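Side-chain contacts in acetate kinase (Entamoeba histolytica, PDB 4H0O), which probably interconverts acetate and acetyl phosphate, as a pyrophosphate-dependent acetate kinase of the ASKHA superfamily with ribonuclease H-like folds: residues S24-K29 / K78-F83; S217-G220 / K225-D228; G220-K225 / V322-L327. All coordinates share one frame; numbering follows the deposited sequence.

Interaction 1 (S24-K29 / K78-F83)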
ATOM      1  N   SER B  24      -1.465  24.300  21.488  1.00 57.72           N
ATOM      2  CA  SER B  24      -1.123  25.541  22.182  1.00 69.05           C
ATOM      3  C   SER B  24      -1.971  25.748  23.438  1.00 66.01           C
ATOM      4  O   SER B  24      -1.693  26.639  24.246  1.00 52.45           O
ATOM      5  CB  SER B  24      -1.282  26.743  21.248  1.00 54.22           C
ATOM      6  OG  SER B  24      -2.569  27.323  21.383  1.00 69.31           O
ATOM      7  N   SER B  25      -3.002  24.925  23.603  1.00 53.05           N
ATOM      8  CA  SER B  25      -3.912  25.086  24.730  1.00 54.24           C
ATOM      9  C   SER B  25      -4.618  23.792  25.115  1.00 52.44           C
ATOM     10  O   SER B  25      -4.567  22.798  24.388  1.00 45.77           O
ATOM     11  CB  SER B  25      -4.961  26.151  24.411  1.00 47.23           C
ATOM     12  OG  SER B  25      -5.909  25.662  23.480  1.00 60.04           O
ATOM     13  N   LEU B  26      -5.276  23.820  26.270  1.00 48.65           N
ATOM     14  CA  LEU B  26      -6.126  22.724  26.711  1.00 41.12           C
ATOM     15  C   LEU B  26      -7.576  23.186  26.665  1.00 35.04           C
ATOM     16  O   LEU B  26      -7.896  24.280  27.134  1.00 36.59           O
ATOM     17  CB  LEU B  26      -5.761  22.308  28.140  1.00 35.31           C
ATOM     18  CG  LEU B  26      -6.683  21.286  28.807  1.00 36.08           C
ATOM     19  CD1 LEU B  26      -6.623  19.965  28.065  1.00 36.06           C
ATOM     20  CD2 LEU B  26      -6.332  21.090  30.278  1.00 36.53           C
ATOM     21  N   THR B  27      -8.448  22.367  26.085  1.00 34.81           N
ATOM     22  CA  THR B  27      -9.880  22.647  26.094  1.00 44.18           C
ATOM     23  C   THR B  27     -10.618  21.581  26.897  1.00 38.16           C
ATOM     24  O   THR B  27     -10.088  20.490  27.122  1.00 37.26           O
ATOM     25  CB  THR B  27     -10.467  22.708  24.671  1.00 37.02           C
ATOM     26  OG1 THR B  27     -10.439  21.401  24.085  1.00 37.67           O
ATOM     27  CG2 THR B  27      -9.669  23.668  23.805  1.00 41.25           C
ATOM     28  N   TYR B  28     -11.838  21.895  27.327  1.00 38.87           N
ATOM     29  CA  TYR B  28     -12.638  20.943  28.091  1.00 38.83           C
ATOM     30  C   TYR B  28     -14.123  21.148  27.844  1.00 38.48           C
ATOM     31  O   TYR B  28     -14.554  22.230  27.446  1.00 33.35           O
ATOM     32  CB  TYR B  28     -12.353  21.062  29.594  1.00 35.12           C
ATOM     33  CG  TYR B  28     -13.085  22.202  30.279  1.00 40.22           C
ATOM     34  CD1 TYR B  28     -12.529  23.474  30.336  1.00 37.52           C
ATOM     35  CD2 TYR B  28     -14.324  22.001  30.883  1.00 39.39           C
ATOM     36  CE1 TYR B  28     -13.188  24.511  30.967  1.00 42.09           C
ATOM     37  CE2 TYR B  28     -14.993  23.034  31.508  1.00 43.93           C
ATOM     38  CZ  TYR B  28     -14.420  24.285  31.550  1.00 45.58           C
ATOM     39  OH  TYR B  28     -15.081  25.313  32.177  1.00 40.37           O
ATOM     40  N   LYS B  29     -14.902  20.104  28.098  1.00 41.73           N
ATOM     41  CA  LYS B  29     -16.351  20.207  28.083  1.00 44.80           C
ATOM     42  C   LYS B  29     -16.923  19.402  29.242  1.00 44.82           C
ATOM     43  O   LYS B  29     -16.319  18.419  29.680  1.00 38.05           O
ATOM     44  CB  LYS B  29     -16.921  19.696  26.756  1.00 52.05           C
ATOM     45  CG  LYS B  29     -16.626  20.578  25.551  1.00 50.24           C
ATOM     46  CD  LYS B  29     -17.394  20.098  24.324  1.00 63.06           C
ATOM     47  CE  LYS B  29     -17.035  20.898  23.079  1.00 66.02           C
ATOM     48  NZ  LYS B  29     -17.457  22.323  23.179  1.00 74.84           N
ATOM     49  N   LYS B  78      -5.662  21.853  36.376  1.00 37.38           N
ATOM     50  CA  LYS B  78      -5.894  22.172  37.783  1.00 44.73           C
ATOM     51  C   LYS B  78      -6.797  23.392  37.959  1.00 42.20           C
ATOM     52  O   LYS B  78      -7.769  23.356  38.719  1.00 37.48           O
ATOM     53  CB  LYS B  78      -4.560  22.402  38.501  1.00 43.55           C
ATOM     54  CG  LYS B  78      -4.693  23.024  39.885  1.00 44.72           C
ATOM     55  CD  LYS B  78      -3.612  22.511  40.831  1.00 55.30           C
ATOM     56  CE  LYS B  78      -3.851  22.992  42.258  1.00 64.31           C
ATOM     57  NZ  LYS B  78      -3.058  22.213  43.253  1.00 72.40           N
ATOM     58  N   LEU B  79      -6.472  24.466  37.248  1.00 41.54           N
ATOM     59  CA  LEU B  79      -7.231  25.710  37.350  1.00 44.52           C
ATOM     60  C   LEU B  79      -8.650  25.557  36.793  1.00 42.09           C
ATOM     61  O   LEU B  79      -9.583  26.210  37.263  1.00 41.84           O
ATOM     62  CB  LEU B  79      -6.483  26.857  36.655  1.00 38.84           C
ATOM     63  CG  LEU B  79      -5.528  27.692  37.519  1.00 49.07           C
ATOM     64  CD1 LEU B  79      -4.612  26.819  38.364  1.00 56.49           C
ATOM     65  CD2 LEU B  79      -4.697  28.635  36.661  1.00 53.39           C
ATOM     66  N   ILE B  80      -8.807  24.685  35.800  1.00 37.69           N
ATOM     67  CA  ILE B  80     -10.127  24.368  35.257  1.00 38.80           C
ATOM     68  C   ILE B  80     -10.980  23.659  36.311  1.00 37.96           C
ATOM     69  O   ILE B  80     -12.126  24.043  36.562  1.00 37.70           O
ATOM     70  CB  ILE B  80     -10.023  23.489  33.990  1.00 38.70           C
ATOM     71  CG1 ILE B  80      -9.537  24.321  32.799  1.00 41.06           C
ATOM     72  CG2 ILE B  80     -11.366  22.852  33.660  1.00 33.03           C
ATOM     73  CD1 ILE B  80      -9.194  23.500  31.568  1.00 33.95           C
ATOM     74  N   ILE B  81     -10.406  22.623  36.919  1.00 32.50           N
ATOM     75  CA  ILE B  81     -11.056  21.863  37.982  1.00 33.14           C
ATOM     76  C   ILE B  81     -11.428  22.772  39.155  1.00 44.77           C
ATOM     77  O   ILE B  81     -12.508  22.645  39.740  1.00 40.42           O
ATOM     78  CB  ILE B  81     -10.134  20.716  38.471  1.00 42.87           C
ATOM     79  CG1 ILE B  81      -9.973  19.659  37.372  1.00 37.79           C
ATOM     80  CG2 ILE B  81     -10.671  20.080  39.745  1.00 38.61           C
ATOM     81  CD1 ILE B  81      -8.912  18.615  37.667  1.00 33.34           C
ATOM     82  N   GLN B  82     -10.530  23.695  39.484  1.00 45.52           N
ATOM     83  CA  GLN B  82     -10.768  24.663  40.547  1.00 47.99           C
ATOM     84  C   GLN B  82     -11.944  25.588  40.221  1.00 44.53           C
ATOM     85  O   GLN B  82     -12.766  25.884  41.089  1.00 44.72           O
ATOM     86  CB  GLN B  82      -9.500  25.480  40.806  1.00 55.44           C
ATOM     87  CG  GLN B  82      -9.690  26.679  41.721  1.00 56.51           C
ATOM     88  CD  GLN B  82      -8.368  27.287  42.152  1.00 79.47           C
ATOM     89  OE1 GLN B  82      -7.383  26.574  42.356  1.00 75.50           O
ATOM     90  NE2 GLN B  82      -8.337  28.609  42.287  1.00 79.87           N
ATOM     91  N   PHE B  83     -12.022  26.033  38.969  1.00 34.22           N
ATOM     92  CA  PHE B  83     -13.107  26.901  38.525  1.00 39.83           C
ATOM     93  C   PHE B  83     -14.463  26.223  38.673  1.00 45.46           C
ATOM     94  O   PHE B  83     -15.437  26.852  39.088  1.00 46.83           O
ATOM     95  CB  PHE B  83     -12.898  27.317  37.067  1.00 36.44           C
ATOM     96  CG  PHE B  83     -14.111  27.947  36.424  1.00 40.76           C
ATOM     97  CD1 PHE B  83     -14.368  29.304  36.573  1.00 41.18           C
ATOM     98  CD2 PHE B  83     -14.981  27.187  35.653  1.00 43.83           C
ATOM     99  CE1 PHE B  83     -15.477  29.886  35.976  1.00 47.67           C
ATOM    100  CE2 PHE B  83     -16.092  27.764  35.055  1.00 42.82           C
ATOM    101  CZ  PHE B  83     -16.339  29.113  35.217  1.00 50.77           C
TER
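Y28 places its ring base in the tight slot between its own backbone N and carbonyl carbon (chi1 81°), while I80 carries CG2 anti to the backbone N, and these two choices lay the isoleucine methyl on the tyrosine ring. It is a CH-pi contact: I80 CG2 stands 3.7 Å from the centroid of the Y28 ring, 15° off the ring normal and shifted a little toward the rim. The other branch of I80 runs on past the ring, so that its CD1 lies 3.6 Å from Y28 CD1. That same methyl also reaches L26, with L26 CD2 4.0 Å from I80 CD1, and I80 thus bridges both strand residues that point at the helix. At the far end of the tyrosine, Y28 OH approaches the F83 ring obliquely, 3.9 Å from F83 CE2. The hydroxyl has its hydrogen bond to H57 ND1, and the H57 ring in turn stacks with F83. All four residues are buried. L26 is also near a predicted magnesium ligand, its side chain about 6 Å from that of N20. Strand 26-31 runs between strands 36-44 and 16-21 in the N-terminal sheet, and helix 73-86 packs over it, the axes of 26-29 and 78-83 running 30° apart, with A76, A77 and L84 of the helix adding to the apolar layer.

Interaction 2 (S217-G220 / K225-D228)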
ATOM      1  N   SER B 217      -7.249   7.694   7.532  1.00 27.49           N
ATOM      2  CA  SER B 217      -7.170   6.242   7.425  1.00 30.15           C
ATOM      3  C   SER B 217      -8.500   5.629   6.990  1.00 30.13           C
ATOM      4  O   SER B 217      -9.546   6.283   7.033  1.00 30.41           O
ATOM      5  CB  SER B 217      -6.720   5.628   8.755  1.00 21.47           C
ATOM      6  OG  SER B 217      -7.754   5.682   9.720  1.00 29.18           O
ATOM      7  N   CYS B 218      -8.445   4.373   6.558  1.00 27.80           N
ATOM      8  CA  CYS B 218      -9.639   3.585   6.278  1.00 28.20           C
ATOM      9  C   CYS B 218      -9.641   2.353   7.165  1.00 32.80           C
ATOM     10  O   CYS B 218      -8.578   1.863   7.559  1.00 31.42           O
ATOM     11  CB  CYS B 218      -9.669   3.140   4.818  1.00 30.18           C
ATOM     12  SG  CYS B 218      -9.966   4.460   3.641  1.00 36.79           S
ATOM     13  N   CYS B 219     -10.829   1.843   7.471  1.00 26.05           N
ATOM     14  CA  CYS B 219     -10.935   0.639   8.281  1.00 28.80           C
ATOM     15  C   CYS B 219     -11.951  -0.344   7.701  1.00 34.64           C
ATOM     16  O   CYS B 219     -13.088   0.029   7.402  1.00 30.72           O
ATOM     17  CB  CYS B 219     -11.318   0.995   9.717  1.00 25.03           C
ATOM     18  SG  CYS B 219     -11.237  -0.398  10.869  1.00 36.97           S
ATOM     19  N   GLY B 220     -11.539  -1.598   7.537  1.00 31.38           N
ATOM     20  CA  GLY B 220     -12.462  -2.639   7.125  1.00 22.89           C
ATOM     21  C   GLY B 220     -13.106  -3.244   8.358  1.00 30.13           C
ATOM     22  O   GLY B 220     -12.410  -3.767   9.233  1.00 34.33           O
ATOM     23  N   LYS B 225     -16.485  -5.125  14.150  1.00 34.72           N
ATOM     24  CA  LYS B 225     -15.096  -5.246  14.587  1.00 42.14           C
ATOM     25  C   LYS B 225     -14.088  -4.946  13.481  1.00 36.92           C
ATOM     26  O   LYS B 225     -14.289  -5.318  12.322  1.00 36.87           O
ATOM     27  CB  LYS B 225     -14.844  -6.632  15.194  1.00 39.00           C
ATOM     28  CG  LYS B 225     -15.436  -6.787  16.592  1.00 41.29           C
ATOM     29  CD  LYS B 225     -16.098  -8.141  16.795  1.00 54.76           C
ATOM     30  CE  LYS B 225     -15.087  -9.230  17.105  1.00 62.35           C
ATOM     31  NZ  LYS B 225     -15.763 -10.531  17.383  1.00 69.61           N
ATOM     32  N   SER B 226     -13.012  -4.257  13.849  1.00 33.30           N
ATOM     33  CA  SER B 226     -11.938  -3.955  12.913  1.00 35.92           C
ATOM     34  C   SER B 226     -11.317  -5.252  12.401  1.00 32.26           C
ATOM     35  O   SER B 226     -10.883  -6.091  13.193  1.00 30.83           O
ATOM     36  CB  SER B 226     -10.871  -3.099  13.599  1.00 31.23           C
ATOM     37  OG  SER B 226      -9.783  -2.839  12.731  1.00 33.89           O
ATOM     38  N   PHE B 227     -11.296  -5.425  11.081  1.00 34.20           N
ATOM     39  CA  PHE B 227     -10.653  -6.579  10.465  1.00 25.75           C
ATOM     40  C   PHE B 227      -9.270  -6.173   9.966  1.00 31.73           C
ATOM     41  O   PHE B 227      -8.277  -6.853  10.223  1.00 30.75           O
ATOM     42  CB  PHE B 227     -11.504  -7.129   9.315  1.00 35.61           C
ATOM     43  CG  PHE B 227     -10.986  -8.421   8.740  1.00 31.83           C
ATOM     44  CD1 PHE B 227     -11.400  -9.640   9.257  1.00 36.85           C
ATOM     45  CD2 PHE B 227     -10.086  -8.418   7.681  1.00 38.56           C
ATOM     46  CE1 PHE B 227     -10.926 -10.832   8.732  1.00 32.79           C
ATOM     47  CE2 PHE B 227      -9.607  -9.609   7.150  1.00 35.25           C
ATOM     48  CZ  PHE B 227     -10.027 -10.816   7.676  1.00 39.30           C
ATOM     49  N   ASP B 228      -9.207  -5.061   9.244  1.00 29.85           N
ATOM     50  CA  ASP B 228      -7.919  -4.491   8.867  1.00 32.71           C
ATOM     51  C   ASP B 228      -8.029  -2.978   8.759  1.00 34.08           C
ATOM     52  O   ASP B 228      -9.136  -2.431   8.733  1.00 35.56           O
ATOM     53  CB  ASP B 228      -7.402  -5.088   7.556  1.00 28.02           C
ATOM     54  CG  ASP B 228      -5.906  -4.878   7.374  1.00 44.35           C
ATOM     55  OD1 ASP B 228      -5.217  -4.593   8.377  1.00 42.20           O
ATOM     56  OD2 ASP B 228      -5.415  -4.998   6.233  1.00 45.64           O
TER
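C219 reaches across the hairpin toward S226 and D228. Start at its CB, which lies 4.2 Å from D228 O. With the sulfur anti to the backbone N (chi1 -171°), the next atom swings over toward the partner strand, where C219 SG comes to 3.4 Å from S226 OG and 3.6 Å from D228 O. S226 OG is hydrogen-bonded to H158 ND1, and the sulfur simply packs against it. What joins the two strands is backbone bonding around G220. G220 N donates to D228 O at 2.8 Å, approaching from somewhat outside the carbonyl plane, and C219 CA sends a CH...O contact to the same oxygen. On the return side, F227 N meets G220 O at 2.7 Å in a nearly straight bond, 169° at the hydrogen, and D228 N adds a weak one to G220 O at 3.5 Å. One residue therefore faces two, F227 and D228: a classic beta bulge. F227 has near-helical backbone angles here, and its ring leads away from the partner strand. The short segments are turned far from antiparallel, 107° between their directions. S217, two residues before C219, hydrogen-bonds through OG to H184 ND1, the predicted transition state stabiliser, which puts the start of the hairpin beside the probable active site. Strand 225-229 is the outermost of this sheet within the chain, and strand 216-222 separates it from 205-211. Helix 299-324 packs on the face that carries C218 and D228, through L313 and L320, while the loop residues H158, F157 and I161 lie against C219 and S226.

Interaction 3 (G220-K225 / V322-L327)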
ATOM      1  N   GLY B 220     -11.539  -1.598   7.537  1.00 31.38           N
ATOM      2  CA  GLY B 220     -12.462  -2.639   7.125  1.00 22.89           C
ATOM      3  C   GLY B 220     -13.106  -3.244   8.358  1.00 30.13           C
ATOM      4  O   GLY B 220     -12.410  -3.767   9.233  1.00 34.33           O
ATOM      5  N   ILE B 221     -14.431  -3.173   8.434  1.00 29.41           N
ATOM      6  CA  ILE B 221     -15.146  -3.599   9.632  1.00 31.79           C
ATOM      7  C   ILE B 221     -16.144  -4.728   9.352  1.00 35.30           C
ATOM      8  O   ILE B 221     -17.084  -4.568   8.567  1.00 26.60           O
ATOM      9  CB  ILE B 221     -15.858  -2.405  10.293  1.00 34.57           C
ATOM     10  CG1 ILE B 221     -14.825  -1.344  10.684  1.00 26.89           C
ATOM     11  CG2 ILE B 221     -16.642  -2.859  11.512  1.00 26.69           C
ATOM     12  CD1 ILE B 221     -15.420  -0.004  11.050  1.00 27.69           C
ATOM     13  N   VAL B 222     -15.923  -5.871   9.997  1.00 36.37           N
ATOM     14  CA  VAL B 222     -16.797  -7.027   9.833  1.00 30.45           C
ATOM     15  C   VAL B 222     -17.589  -7.267  11.111  1.00 32.80           C
ATOM     16  O   VAL B 222     -17.017  -7.610  12.150  1.00 35.21           O
ATOM     17  CB  VAL B 222     -16.002  -8.297   9.468  1.00 39.57           C
ATOM     18  CG1 VAL B 222     -16.940  -9.490   9.298  1.00 26.37           C
ATOM     19  CG2 VAL B 222     -15.206  -8.070   8.197  1.00 36.68           C
ATOM     20  N   ASN B 223     -18.903  -7.076  11.025  1.00 42.99           N
ATOM     21  CA  ASN B 223     -19.800  -7.280  12.160  1.00 42.24           C
ATOM     22  C   ASN B 223     -19.430  -6.459  13.398  1.00 41.49           C
ATOM     23  O   ASN B 223     -19.486  -6.957  14.523  1.00 34.99           O
ATOM     24  CB  ASN B 223     -19.915  -8.773  12.495  1.00 36.93           C
ATOM     25  CG  ASN B 223     -20.385  -9.601  11.308  1.00 52.06           C
ATOM     26  OD1 ASN B 223     -20.931  -9.065  10.337  1.00 42.82           O
ATOM     27  ND2 ASN B 223     -20.183 -10.914  11.383  1.00 41.55           N
ATOM     28  N   GLY B 224     -19.050  -5.202  13.179  1.00 35.45           N
ATOM     29  CA  GLY B 224     -18.763  -4.287  14.270  1.00 27.91           C
ATOM     30  C   GLY B 224     -17.320  -4.271  14.741  1.00 32.80           C
ATOM     31  O   GLY B 224     -16.965  -3.491  15.630  1.00 33.79           O
ATOM     32  N   LYS B 225     -16.485  -5.125  14.150  1.00 34.72           N
ATOM     33  CA  LYS B 225     -15.096  -5.246  14.587  1.00 42.14           C
ATOM     34  C   LYS B 225     -14.088  -4.946  13.481  1.00 36.92           C
ATOM     35  O   LYS B 225     -14.289  -5.318  12.322  1.00 36.87           O
ATOM     36  CB  LYS B 225     -14.844  -6.632  15.194  1.00 39.00           C
ATOM     37  CG  LYS B 225     -15.436  -6.787  16.592  1.00 41.29           C
ATOM     38  CD  LYS B 225     -16.098  -8.141  16.795  1.00 54.76           C
ATOM     39  CE  LYS B 225     -15.087  -9.230  17.105  1.00 62.35           C
ATOM     40  NZ  LYS B 225     -15.763 -10.531  17.383  1.00 69.61           N
ATOM     41  N   VAL B 322     -11.867  -6.586  -0.619  1.00 31.91           N
ATOM     42  CA  VAL B 322     -11.510  -7.974  -0.894  1.00 35.37           C
ATOM     43  C   VAL B 322     -11.123  -8.701   0.393  1.00 30.78           C
ATOM     44  O   VAL B 322     -11.456  -9.873   0.577  1.00 37.24           O
ATOM     45  CB  VAL B 322     -10.380  -8.071  -1.939  1.00 32.38           C
ATOM     46  CG1 VAL B 322      -9.955  -9.516  -2.142  1.00 29.14           C
ATOM     47  CG2 VAL B 322     -10.836  -7.484  -3.262  1.00 25.23           C
ATOM     48  N   GLU B 323     -10.443  -7.995   1.294  1.00 32.24           N
ATOM     49  CA  GLU B 323     -10.020  -8.579   2.566  1.00 35.43           C
ATOM     50  C   GLU B 323     -11.188  -9.005   3.448  1.00 30.06           C
ATOM     51  O   GLU B 323     -11.150 -10.070   4.064  1.00 44.21           O
ATOM     52  CB  GLU B 323      -9.163  -7.593   3.353  1.00 31.15           C
ATOM     53  CG  GLU B 323      -7.744  -7.440   2.862  1.00 42.70           C
ATOM     54  CD  GLU B 323      -6.930  -6.552   3.779  1.00 58.20           C
ATOM     55  OE1 GLU B 323      -6.537  -7.026   4.866  1.00 60.32           O
ATOM     56  OE2 GLU B 323      -6.699  -5.377   3.420  1.00 61.01           O
ATOM     57  N   ILE B 324     -12.212  -8.157   3.522  1.00 28.37           N
ATOM     58  CA  ILE B 324     -13.360  -8.409   4.390  1.00 31.66           C
ATOM     59  C   ILE B 324     -14.457  -9.208   3.687  1.00 25.47           C
ATOM     60  O   ILE B 324     -15.438  -9.613   4.314  1.00 39.14           O
ATOM     61  CB  ILE B 324     -13.950  -7.097   4.961  1.00 33.13           C
ATOM     62  CG1 ILE B 324     -14.586  -6.256   3.849  1.00 34.28           C
ATOM     63  CG2 ILE B 324     -12.874  -6.306   5.706  1.00 24.21           C
ATOM     64  CD1 ILE B 324     -15.179  -4.939   4.345  1.00 28.83           C
ATOM     65  N   GLY B 325     -14.292  -9.423   2.385  1.00 32.38           N
ATOM     66  CA  GLY B 325     -15.189 -10.283   1.630  1.00 33.72           C
ATOM     67  C   GLY B 325     -16.413  -9.604   1.042  1.00 33.84           C
ATOM     68  O   GLY B 325     -17.420 -10.266   0.776  1.00 40.77           O
ATOM     69  N   GLY B 326     -16.340  -8.293   0.831  1.00 38.86           N
ATOM     70  CA  GLY B 326     -17.465  -7.567   0.265  1.00 32.49           C
ATOM     71  C   GLY B 326     -17.656  -6.174   0.836  1.00 32.57           C
ATOM     72  O   GLY B 326     -16.807  -5.674   1.576  1.00 32.38           O
ATOM     73  N   LEU B 327     -18.778  -5.547   0.489  1.00 33.49           N
ATOM     74  CA  LEU B 327     -19.052  -4.171   0.894  1.00 26.32           C
ATOM     75  C   LEU B 327     -20.548  -3.860   0.863  1.00 32.52           C
ATOM     76  O   LEU B 327     -21.170  -3.877  -0.203  1.00 33.21           O
ATOM     77  CB  LEU B 327     -18.310  -3.195  -0.023  1.00 28.82           C
ATOM     78  CG  LEU B 327     -18.607  -1.712   0.208  1.00 29.24           C
ATOM     79  CD1 LEU B 327     -18.146  -1.301   1.593  1.00 24.44           C
ATOM     80  CD2 LEU B 327     -17.949  -0.844  -0.860  1.00 35.08           C
TER
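V222 and I324 form the close part of this contact, their side chains sliding past one another in opposite directions. The valine uses one branch: V222 CG2 presses to 3.6 Å from I324 CB and to 3.8 Å from I324 CG2. I324 holds CG1 between its backbone N and carbonyl carbon (chi1 67°), which turns CG2 out anti to the carbonyl carbon and down onto the strand. There it meets bare backbone, I324 CG2 lying 4.0 Å from G220 CA. Because G220 has no side chain, the helix end can settle directly on the strand at this point. No hydrogen bond crosses between the segments; the join is purely apolar and small, 138 Å² summed over both sides. Beyond V222 the contact gives way to a type I' turn from V222 to K225, where N223 and K225 are exposed. The turn is held by its own backbone: V222 N donates to K225 O at 2.9 Å and K225 N to V222 O at 3.2 Å. G224 adopts the positive phi such a turn calls for at its third position. The chain beyond I324 also moves off, through G325, whose positive phi makes it the C-prime residue of a Schellman motif ending the helix. E323 points to another neighbourhood, its OE1 close to carboxylates of D228 and E165, where one of the carboxylates may carry a proton. F227 of strand 225-229 packs on both V222 and I324, and I207 of strand 205-211 touches I324 as well. Helix 299-324 thus ends against the sheet near its edge, with V322 and E323 packing on G318 and K315 of the second subunit.

From the N terminus, interaction 1 comes first: it brings helix 73-86 back onto strand 26-31 after the chain has made three more strands of the N-terminal sheet, and it is complete before the other two begin. Interaction 2 closes the tight hairpin of strands 216-222 and 225-229. Interaction 3 starts from that hairpin's end and turn, sharing G220 and K225, and closes a much longer, largely helical excursion ending at helix 299-324. The last two touch, with centres 7 Å apart. Interaction 1 lies on the opposite side of the chain's centre, 34 Å from interaction 2 between centres, fastening a helix to the N-terminal sheet.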